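Side-chain contacts in peptidase S15/CocE/NonD (Thaumarchaeota archaeon SCGC AB-539-E09, PDB 4PF1), which acts as a serine aminopeptidase of the alpha/beta hydrolase fold, probably removing residues from the N-terminal end of peptides: residues Ile51-Pro54 with Lys55-Asn59; Phe78-Ser82 with Leu83-Val87; Ala494-Gly498 with Ser499-Trp503; Gly348-Arg352 with Arg353-Gln357. One frame throughout, in Å; residues are numbered along the deposited sequence.

Interaction 1: residues Ile51-Pro54 with Lys55-Asn59; sequences ILIP and KGVQN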
loop_
_atom_site.group_PDB
_atom_site.type_symbol
_atom_site.label_atom_id
_atom_site.label_comp_id
_atom_site.label_asym_id
_atom_site.label_seq_id
_atom_site.Cartn_x
_atom_site.Cartn_y
_atom_site.Cartn_z
ATOM N N ILE A 51 24.838 -21.624 -21.582
ATOM C CA ILE A 51 25.371 -22.563 -20.595
ATOM C C ILE A 51 25.987 -21.796 -19.409
ATOM O O ILE A 51 26.929 -21.017 -19.591
ATOM C CB ILE A 51 26.398 -23.527 -21.262
ATOM C CG1 ILE A 51 25.799 -24.200 -22.523
ATOM C CG2 ILE A 51 26.905 -24.578 -20.265
ATOM C CD1 ILE A 51 26.787 -24.392 -23.678
ATOM N N LEU A 52 25.446 -22.020 -18.204
ATOM C CA LEU A 52 25.927 -21.368 -16.986
ATOM C C LEU A 52 26.681 -22.380 -16.126
ATOM O O LEU A 52 26.082 -23.317 -15.593
ATOM C CB LEU A 52 24.766 -20.719 -16.197
ATOM C CG LEU A 52 23.797 -19.830 -16.999
ATOM C CD1 LEU A 52 22.602 -19.454 -16.165
ATOM C CD2 LEU A 52 24.489 -18.571 -17.527
ATOM N N ILE A 53 28.004 -22.220 -16.041
ATOM C CA ILE A 53 28.848 -23.137 -15.284
ATOM C C ILE A 53 29.336 -22.454 -14.005
ATOM O O ILE A 53 30.004 -21.423 -14.086
ATOM C CB ILE A 53 30.045 -23.665 -16.136
ATOM C CG1 ILE A 53 29.608 -24.039 -17.574
ATOM C CG2 ILE A 53 30.736 -24.844 -15.428
ATOM C CD1 ILE A 53 30.701 -23.924 -18.624
ATOM N N PRO A 54 29.027 -23.012 -12.811
ATOM C CA PRO A 54 29.542 -22.404 -11.570
ATOM C C PRO A 54 31.068 -22.480 -11.534
ATOM O O PRO A 54 31.634 -23.485 -11.955
ATOM C CB PRO A 54 28.897 -23.251 -10.459
ATOM C CG PRO A 54 27.803 -24.024 -11.127
ATOM C CD PRO A 54 28.247 -24.231 -12.530
ATOM N N LYS A 55 31.737 -21.405 -11.094
ATOM C CA LYS A 55 33.204 -21.376 -11.075
ATOM C C LYS A 55 33.787 -22.365 -10.053
ATOM O O LYS A 55 33.301 -22.456 -8.925
ATOM C CB LYS A 55 33.726 -19.956 -10.810
ATOM C CG LYS A 55 33.713 -19.070 -12.050
ATOM C CD LYS A 55 34.784 -17.994 -11.983
ATOM C CE LYS A 55 34.881 -17.205 -13.266
ATOM N NZ LYS A 55 33.953 -16.046 -13.281
ATOM N N GLY A 56 34.802 -23.115 -10.489
ATOM C CA GLY A 56 35.518 -24.087 -9.665
ATOM C C GLY A 56 34.906 -25.476 -9.595
ATOM O O GLY A 56 35.537 -26.400 -9.071
ATOM N N VAL A 57 33.682 -25.643 -10.119
ATOM C CA VAL A 57 32.971 -26.919 -10.063
ATOM C C VAL A 57 33.510 -27.920 -11.111
ATOM O O VAL A 57 34.059 -27.524 -12.143
ATOM C CB VAL A 57 31.433 -26.719 -10.179
ATOM C CG1 VAL A 57 30.984 -26.597 -11.634
ATOM C CG2 VAL A 57 30.673 -27.833 -9.462
ATOM N N GLN A 58 33.365 -29.216 -10.809
ATOM C CA GLN A 58 33.755 -30.332 -11.669
ATOM C C GLN A 58 32.866 -31.542 -11.369
ATOM O O GLN A 58 32.337 -31.654 -10.257
ATOM C CB GLN A 58 35.256 -30.679 -11.520
ATOM C CG GLN A 58 35.724 -30.970 -10.095
ATOM C CD GLN A 58 37.214 -31.211 -10.052
ATOM O OE1 GLN A 58 37.696 -32.332 -10.248
ATOM N NE2 GLN A 58 37.980 -30.158 -9.810
ATOM N N ASN A 59 32.663 -32.416 -12.379
ATOM C CA ASN A 59 31.840 -33.633 -12.291
ATOM C C ASN A 59 30.424 -33.334 -11.717
ATOM O O ASN A 59 29.931 -34.070 -10.858
ATOM C CB ASN A 59 32.565 -34.713 -11.459
ATOM C CG ASN A 59 32.176 -36.129 -11.803
ATOM O OD1 ASN A 59 32.159 -36.534 -12.973
ATOM N ND2 ASN A 59 31.916 -36.930 -10.784
#
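V57 turns its CG1 methyl back over the ring of P54, three residues earlier, and rests it 3.7 Å from P54 CD; CB and CG of the ring lie slightly further off. V57 CG1 also comes within 3.2 Å of P54 O, so one branch packs against both the ring and the carbonyl. The torsion explains this: with chi1 at 83°, CG1 sits between the backbone N and the carbonyl carbon and looks back up the chain, while CG2 is anti to the N. One residue before the proline, I53 offers its CG2 to V57 CG1 at 4.2 Å, the two side chains meeting at about a right angle.

The backbone makes this fold-back possible. P54 to V57 form a type II beta turn, closed by a long, weak hydrogen bond from V57 N to P54 O at 3.5 Å. G56 takes the third position with a positive phi of 86°, as such a turn commonly requires. K55, in the second position, starts away from the packing, though its CB touches P54; the chain bends only at its last torsion, bringing NZ to the carbonyl O of F30, with weaker bonds to those of T27 and Y32.

The turn ends strand 46-54, which lies between strands 32-40 and 100-105 in the mixed sheet. I53 and K55 pair through the backbone with T33 and D31, and P54 packs on L83 of helix 83-86. Beyond the turn, the loop carries the chain past strand 100-105 to strand 60-67 on its far side.

Interaction 2: residues Phe78-Ser82 with Leu83-Val87; sequences FNSSS and LSMVV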
loop_
_atom_site.group_PDB
_atom_site.type_symbol
_atom_site.label_atom_id
_atom_site.label_comp_id
_atom_site.label_asym_id
_atom_site.label_seq_id
_atom_site.Cartn_x
_atom_site.Cartn_y
_atom_site.Cartn_z
ATOM N N PHE A 78 18.047 -11.037 -12.874
ATOM C CA PHE A 78 18.677 -9.792 -12.470
ATOM C C PHE A 78 20.041 -9.716 -13.155
ATOM O O PHE A 78 20.661 -10.755 -13.383
ATOM C CB PHE A 78 18.809 -9.711 -10.934
ATOM C CG PHE A 78 17.470 -9.639 -10.237
ATOM C CD1 PHE A 78 16.784 -8.433 -10.139
ATOM C CD2 PHE A 78 16.863 -10.787 -9.739
ATOM C CE1 PHE A 78 15.525 -8.375 -9.534
ATOM C CE2 PHE A 78 15.604 -10.726 -9.137
ATOM C CZ PHE A 78 14.938 -9.522 -9.049
ATOM N N ASN A 79 20.483 -8.510 -13.546
ATOM C CA ASN A 79 21.785 -8.329 -14.196
ATOM C C ASN A 79 22.859 -8.388 -13.118
ATOM O O ASN A 79 23.325 -7.352 -12.630
ATOM C CB ASN A 79 21.821 -7.012 -14.973
ATOM C CG ASN A 79 22.986 -6.879 -15.921
ATOM O OD1 ASN A 79 23.743 -7.828 -16.175
ATOM N ND2 ASN A 79 23.136 -5.699 -16.494
ATOM N N SER A 80 23.207 -9.615 -12.701
ATOM C CA SER A 80 24.072 -9.837 -11.558
ATOM C C SER A 80 25.356 -10.617 -11.863
ATOM O O SER A 80 25.458 -11.311 -12.878
ATOM C CB SER A 80 23.289 -10.564 -10.469
ATOM O OG SER A 80 24.107 -10.956 -9.377
ATOM N N SER A 81 26.326 -10.506 -10.929
ATOM C CA SER A 81 27.605 -11.210 -10.941
ATOM C C SER A 81 27.473 -12.541 -10.189
ATOM O O SER A 81 28.409 -13.345 -10.176
ATOM C CB SER A 81 28.686 -10.345 -10.300
ATOM O OG SER A 81 28.326 -9.949 -8.987
ATOM N N SER A 82 26.294 -12.773 -9.580
ATOM C CA SER A 82 25.989 -13.971 -8.800
ATOM C C SER A 82 25.064 -14.908 -9.581
ATOM O O SER A 82 24.056 -14.458 -10.135
ATOM C CB SER A 82 25.351 -13.582 -7.467
ATOM O OG SER A 82 25.015 -14.713 -6.682
ATOM N N LEU A 83 25.401 -16.216 -9.611
ATOM C CA LEU A 83 24.621 -17.246 -10.312
ATOM C C LEU A 83 23.211 -17.381 -9.722
ATOM O O LEU A 83 22.247 -17.558 -10.469
ATOM C CB LEU A 83 25.356 -18.608 -10.275
ATOM C CG LEU A 83 24.641 -19.803 -10.951
ATOM C CD1 LEU A 83 24.473 -19.586 -12.458
ATOM C CD2 LEU A 83 25.366 -21.102 -10.669
ATOM N N SER A 84 23.095 -17.251 -8.390
ATOM C CA SER A 84 21.831 -17.338 -7.659
ATOM C C SER A 84 20.812 -16.263 -8.095
ATOM O O SER A 84 19.608 -16.477 -7.955
ATOM C CB SER A 84 22.090 -17.202 -6.161
ATOM O OG SER A 84 22.742 -15.978 -5.866
ATOM N N MET A 85 21.301 -15.114 -8.607
ATOM C CA MET A 85 20.470 -13.963 -8.977
ATOM C C MET A 85 20.086 -13.905 -10.469
ATOM O O MET A 85 19.139 -13.194 -10.810
ATOM C CB MET A 85 21.184 -12.655 -8.596
ATOM C CG MET A 85 21.415 -12.488 -7.105
ATOM S SD MET A 85 19.899 -12.146 -6.180
ATOM C CE MET A 85 19.548 -10.457 -6.712
ATOM N N VAL A 86 20.826 -14.603 -11.354
ATOM C CA VAL A 86 20.566 -14.548 -12.804
ATOM C C VAL A 86 19.551 -15.613 -13.264
ATOM O O VAL A 86 18.870 -15.410 -14.269
ATOM C CB VAL A 86 21.866 -14.624 -13.661
ATOM C CG1 VAL A 86 22.702 -13.358 -13.511
ATOM C CG2 VAL A 86 22.693 -15.871 -13.337
ATOM N N VAL A 87 19.464 -16.737 -12.550
ATOM C CA VAL A 87 18.597 -17.851 -12.939
ATOM C C VAL A 87 17.137 -17.651 -12.485
ATOM O O VAL A 87 16.900 -17.029 -11.441
ATOM C CB VAL A 87 19.152 -19.211 -12.416
ATOM C CG1 VAL A 87 20.466 -19.563 -13.098
ATOM C CG2 VAL A 87 19.309 -19.214 -10.893
HETATM O O HOH W 1 25.632 -17.976 -6.537
#
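S82 and S84 meet through their hydroxyls, OG to OG at 2.7 Å, and either may be the donor. S82 also takes M85 N on its carbonyl O at 3.2 Å, with the donor well above the carbonyl plane; V86 N reaches that oxygen weakly. A water accepts from S84 N and touches S82 OG weakly, bridging the start of the short helix.

One residue on from S84, M85 CB packs 3.5 Å from S80 CB. Two further bends, chi2 -72° and chi3 -71°, curl the thioether round so that M85 CE lies 4.1 Å from F78 CD2. M85 O meets the F78 ring at its edge, in plane, and takes a weak bond from F78 N. V86 CG1 fills the inside of the loop, 3.3 Å from F78 O.

An ST turn helps to shape the loop: S80 OG accepts from S82 N at 2.9 Å. The hydroxyl also bonds to E514 of the third subunit.

Helix 83-86 is fixed to the sheet edge by L83, whose N bonds to D31 OD1 and whose side chain packs on Y32 of strand 32-40, L52 and P54 of strand 46-54, and S95 of helix 92-96.

Interaction 3: residues Ala494-Gly498 with Ser499-Trp503; sequences ASTSG and SDADW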
loop_
_atom_site.group_PDB
_atom_site.type_symbol
_atom_site.label_atom_id
_atom_site.label_comp_id
_atom_site.label_asym_id
_atom_site.label_seq_id
_atom_site.Cartn_x
_atom_site.Cartn_y
_atom_site.Cartn_z
ATOM N N ALA A 494 -29.782 -29.845 -18.697
ATOM C CA ALA A 494 -30.200 -28.486 -19.005
ATOM C C ALA A 494 -30.871 -28.353 -20.369
ATOM O O ALA A 494 -30.551 -29.088 -21.306
ATOM C CB ALA A 494 -29.004 -27.552 -18.928
ATOM N N SER A 495 -31.791 -27.384 -20.475
ATOM C CA SER A 495 -32.475 -27.054 -21.717
ATOM C C SER A 495 -32.257 -25.584 -22.055
ATOM O O SER A 495 -32.126 -24.755 -21.154
ATOM C CB SER A 495 -33.967 -27.365 -21.617
ATOM O OG SER A 495 -34.641 -26.473 -20.743
ATOM N N THR A 496 -32.205 -25.268 -23.348
ATOM C CA THR A 496 -32.067 -23.897 -23.837
ATOM C C THR A 496 -33.098 -23.644 -24.925
ATOM O O THR A 496 -33.426 -24.561 -25.680
ATOM C CB THR A 496 -30.624 -23.608 -24.335
ATOM O OG1 THR A 496 -30.581 -22.286 -24.890
ATOM C CG2 THR A 496 -30.133 -24.616 -25.380
ATOM N N SER A 497 -33.593 -22.400 -25.028
ATOM C CA SER A 497 -34.531 -22.039 -26.091
ATOM C C SER A 497 -33.775 -21.803 -27.423
ATOM O O SER A 497 -34.406 -21.655 -28.468
ATOM C CB SER A 497 -35.355 -20.815 -25.700
ATOM O OG SER A 497 -34.538 -19.692 -25.416
ATOM N N GLY A 498 -32.439 -21.805 -27.365
ATOM C CA GLY A 498 -31.571 -21.635 -28.528
ATOM C C GLY A 498 -31.072 -22.945 -29.118
ATOM O O GLY A 498 -31.491 -24.022 -28.683
ATOM N N SER A 499 -30.175 -22.864 -30.127
ATOM C CA SER A 499 -29.624 -24.050 -30.808
ATOM C C SER A 499 -28.142 -24.293 -30.462
ATOM O O SER A 499 -27.534 -25.241 -30.968
ATOM C CB SER A 499 -29.815 -23.960 -32.321
ATOM O OG SER A 499 -29.677 -22.640 -32.816
ATOM N N ASP A 500 -27.581 -23.456 -29.574
ATOM C CA ASP A 500 -26.218 -23.594 -29.048
ATOM C C ASP A 500 -26.147 -22.912 -27.681
ATOM O O ASP A 500 -26.992 -22.066 -27.383
ATOM C CB ASP A 500 -25.160 -23.020 -30.022
ATOM C CG ASP A 500 -23.756 -23.608 -29.854
ATOM O OD1 ASP A 500 -23.485 -24.227 -28.796
ATOM O OD2 ASP A 500 -22.926 -23.429 -30.767
ATOM N N ALA A 501 -25.192 -23.334 -26.821
ATOM C CA ALA A 501 -25.041 -22.780 -25.469
ATOM C C ALA A 501 -23.727 -23.160 -24.842
ATOM O O ALA A 501 -23.213 -24.242 -25.097
ATOM C CB ALA A 501 -26.176 -23.263 -24.568
ATOM N N ASP A 502 -23.208 -22.281 -23.980
ATOM C CA ASP A 502 -22.044 -22.535 -23.139
ATOM C C ASP A 502 -22.544 -22.761 -21.732
ATOM O O ASP A 502 -23.484 -22.083 -21.310
ATOM C CB ASP A 502 -21.061 -21.349 -23.170
ATOM C CG ASP A 502 -20.120 -21.328 -24.356
ATOM O OD1 ASP A 502 -20.069 -22.334 -25.092
ATOM O OD2 ASP A 502 -19.443 -20.302 -24.554
ATOM N N TRP A 503 -21.967 -23.727 -21.012
ATOM C CA TRP A 503 -22.386 -23.985 -19.644
ATOM C C TRP A 503 -21.178 -23.919 -18.720
ATOM O O TRP A 503 -20.249 -24.720 -18.847
ATOM C CB TRP A 503 -23.125 -25.333 -19.519
ATOM C CG TRP A 503 -24.340 -25.454 -20.400
ATOM C CD1 TRP A 503 -24.418 -26.093 -21.601
ATOM C CD2 TRP A 503 -25.641 -24.899 -20.154
ATOM N NE1 TRP A 503 -25.692 -25.991 -22.112
ATOM C CE2 TRP A 503 -26.463 -25.261 -21.245
ATOM C CE3 TRP A 503 -26.203 -24.155 -19.100
ATOM C CZ2 TRP A 503 -27.815 -24.898 -21.319
ATOM C CZ3 TRP A 503 -27.544 -23.796 -19.173
ATOM C CH2 TRP A 503 -28.331 -24.153 -20.278
HETATM O O HOH W 2 -28.347 -20.887 -25.317
#
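The indole of W503 carries the methyl of A494 on one face: A494 CB stands 3.9 Å from the centroid of the six-membered ring, only 17° off the normal, a CH-pi contact. S495 O sits at the ring edge near its plane, 3.9 Å from W503 CH2, and T496 CB approaches CZ2 obliquely. Outside the loop, Y555 meets the indole at an angle.

This is a beta arch in the sandwich-like C-terminal domain. Strand 489-496 belongs to one antiparallel sheet and strand 502-510 to another, and the loop carries the chain between them. The two limbs share no hydrogen bond, and their CA atoms are 9.0 Å apart at A494 and W503, so side chains fill the gap: the indole between the strands, then, nearer the bend, T496 CG2 against A501 CB at 4.3 Å. W503 starts out toward the other limb, and a chi1 of -58°, with CG anti to the carbonyl carbon, lays the indole against A494.

At the bend D500 starts away from the other limb and pairs with R536; D502, on the next strand, pairs with R534, while S499 OG takes F591 N. T496 shapes the corner as an ST turn, its OG1 accepting from G498 N at 3.1 Å and also bonding to Q608 OE1. Inside the arch one water spans the limbs, donating to T496 OG1 and to D500 O, at 2.7 Å each.

Interaction 4: residues Gly348-Arg352 with Arg353-Gln357; sequences GGWFR and RNVMQ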
loop_
_atom_site.group_PDB
_atom_site.type_symbol
_atom_site.label_atom_id
_atom_site.label_comp_id
_atom_site.label_asym_id
_atom_site.label_seq_id
_atom_site.Cartn_x
_atom_site.Cartn_y
_atom_site.Cartn_z
ATOM N N GLY A 348 6.009 -23.713 -2.287
ATOM C CA GLY A 348 6.775 -23.780 -3.528
ATOM C C GLY A 348 8.225 -24.115 -3.257
ATOM O O GLY A 348 8.739 -25.123 -3.755
ATOM N N GLY A 349 8.855 -23.301 -2.408
ATOM C CA GLY A 349 10.230 -23.504 -1.955
ATOM C C GLY A 349 10.413 -24.805 -1.189
ATOM O O GLY A 349 11.455 -25.455 -1.320
ATOM N N TRP A 350 9.380 -25.213 -0.400
ATOM C CA TRP A 350 9.407 -26.471 0.360
ATOM C C TRP A 350 9.466 -27.666 -0.591
ATOM O O TRP A 350 10.208 -28.610 -0.333
ATOM C CB TRP A 350 8.184 -26.602 1.297
ATOM C CG TRP A 350 8.147 -27.903 2.051
ATOM C CD1 TRP A 350 8.759 -28.179 3.237
ATOM C CD2 TRP A 350 7.528 -29.129 1.624
ATOM N NE1 TRP A 350 8.563 -29.499 3.577
ATOM C CE2 TRP A 350 7.813 -30.106 2.602
ATOM C CE3 TRP A 350 6.760 -29.498 0.502
ATOM C CZ2 TRP A 350 7.344 -31.424 2.504
ATOM C CZ3 TRP A 350 6.313 -30.807 0.398
ATOM C CH2 TRP A 350 6.597 -31.751 1.393
ATOM N N PHE A 351 8.655 -27.639 -1.667
ATOM C CA PHE A 351 8.617 -28.723 -2.647
ATOM C C PHE A 351 9.962 -28.868 -3.373
ATOM O O PHE A 351 10.447 -29.989 -3.523
ATOM C CB PHE A 351 7.471 -28.525 -3.672
ATOM C CG PHE A 351 7.695 -29.284 -4.964
ATOM C CD1 PHE A 351 7.577 -30.671 -5.005
ATOM C CD2 PHE A 351 8.120 -28.624 -6.113
ATOM C CE1 PHE A 351 7.856 -31.378 -6.174
ATOM C CE2 PHE A 351 8.397 -29.335 -7.282
ATOM C CZ PHE A 351 8.261 -30.706 -7.305
ATOM N N ARG A 352 10.529 -27.755 -3.865
ATOM C CA ARG A 352 11.780 -27.795 -4.628
ATOM C C ARG A 352 12.963 -28.275 -3.787
ATOM O O ARG A 352 13.731 -29.112 -4.259
ATOM C CB ARG A 352 12.088 -26.437 -5.273
ATOM C CG ARG A 352 11.189 -26.144 -6.474
ATOM C CD ARG A 352 11.643 -24.947 -7.310
ATOM N NE ARG A 352 11.888 -23.740 -6.509
ATOM C CZ ARG A 352 10.936 -22.929 -6.057
ATOM N NH1 ARG A 352 9.657 -23.198 -6.292
ATOM N NH2 ARG A 352 11.254 -21.857 -5.348
ATOM N N ARG A 353 13.090 -27.786 -2.543
ATOM C CA ARG A 353 14.203 -28.167 -1.667
ATOM C C ARG A 353 14.074 -29.602 -1.126
ATOM O O ARG A 353 15.068 -30.323 -1.092
ATOM C CB ARG A 353 14.334 -27.194 -0.480
ATOM C CG ARG A 353 14.727 -25.761 -0.856
ATOM C CD ARG A 353 15.016 -24.894 0.366
ATOM N NE ARG A 353 13.985 -25.027 1.399
ATOM C CZ ARG A 353 12.926 -24.232 1.509
ATOM N NH1 ARG A 353 12.760 -23.216 0.669
ATOM N NH2 ARG A 353 12.032 -24.437 2.466
ATOM N N ASN A 354 12.868 -30.001 -0.672
ATOM C CA ASN A 354 12.672 -31.286 0.008
ATOM C C ASN A 354 12.239 -32.449 -0.892
ATOM O O ASN A 354 12.360 -33.597 -0.466
ATOM C CB ASN A 354 11.670 -31.132 1.150
ATOM C CG ASN A 354 12.178 -30.257 2.260
ATOM O OD1 ASN A 354 12.935 -30.696 3.128
ATOM N ND2 ASN A 354 11.801 -28.988 2.238
ATOM N N VAL A 355 11.701 -32.175 -2.096
ATOM C CA VAL A 355 11.215 -33.243 -2.978
ATOM C C VAL A 355 11.954 -33.230 -4.332
ATOM O O VAL A 355 12.514 -34.256 -4.714
ATOM C CB VAL A 355 9.668 -33.187 -3.180
ATOM C CG1 VAL A 355 9.176 -34.354 -4.039
ATOM C CG2 VAL A 355 8.929 -33.155 -1.841
ATOM N N MET A 356 11.943 -32.082 -5.057
ATOM C CA MET A 356 12.547 -31.975 -6.392
ATOM C C MET A 356 14.077 -32.140 -6.375
ATOM O O MET A 356 14.601 -32.906 -7.184
ATOM C CB MET A 356 12.163 -30.655 -7.083
ATOM C CG MET A 356 12.502 -30.642 -8.576
ATOM S SD MET A 356 12.425 -29.011 -9.356
ATOM C CE MET A 356 13.772 -28.189 -8.537
ATOM N N GLN A 357 14.791 -31.414 -5.491
ATOM C CA GLN A 357 16.254 -31.516 -5.432
ATOM C C GLN A 357 16.716 -32.947 -5.018
ATOM O O GLN A 357 17.545 -33.502 -5.738
ATOM C CB GLN A 357 16.876 -30.431 -4.533
ATOM C CG GLN A 357 18.383 -30.197 -4.781
ATOM C CD GLN A 357 18.748 -29.926 -6.236
ATOM O OE1 GLN A 357 18.068 -29.188 -6.963
ATOM N NE2 GLN A 357 19.854 -30.501 -6.680
#
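F351 and its partners V355 and M356 make the tightly packed side of this helix. V355 CB lies 3.7 Å from F351 CD1, and M356 CB 3.9 Å from F351 CZ, so the two aliphatic side chains reach different parts of one ring. M356 also runs alongside R352 and points the same way, its CE against the aliphatic CG. All four are buried, and R352 spends its charge inward on D92, with further bonds to the carbonyls of G331 and R333.

The other side is more open. N354 lays its amide over one face of the W350 indole, ND2 3.3 Å from CD1, the two planes 29° apart. That amide is fixed by a bond from ND2 to W350 O at 3.0 Å, in the carbonyl plane and on a lone pair; N354 N uses the same oxygen. W385 stacks on W350, and a triethylene glycol, probably from the crystallisation liquor, lies beside it. R353, exposed, bends at chi3 (-47°) to lay its guanidinium over G349 O, which stands 3.2 Å above the plane. G349 has no side chain to obstruct it.

The backbone changes its step at 353-356. F351 O accepts from both V355 N and M356 N, and Q357 N reaches back five residues to R352 O at 2.8 Å. This is a pi-type turn within helix 347-365, which packs on strands 178-184 and 287-292. The helix lies in sequence between strands 319-324 and 375-379, parallel neighbours in the mixed sheet, and so belongs to a beta-alpha-beta crossover of the alpha/beta hydrolase fold.

In the fold
Interactions 1 and 2 are neighbours: L52 and P54 of the first pack on L83 and V87 of the second, tying strand 46-54 to helix 83-86 near one sheet edge. Both are partly buried, the first an apolar turn, the second held by serine hydroxyls and bordered by other subunits. Interaction 4 lies about 21 Å from interaction 2 between centres, largely buried against the central strands, with F351, V355 and M356 packed inward beside the R352 salt bridge and W350, N354 and R353 on the more open side. Interaction 3 stands apart in the C-terminal domain, about 61 Å from interaction 1 between centres; also buried, it joins two sheets through an indole, a water tying the loop to T496.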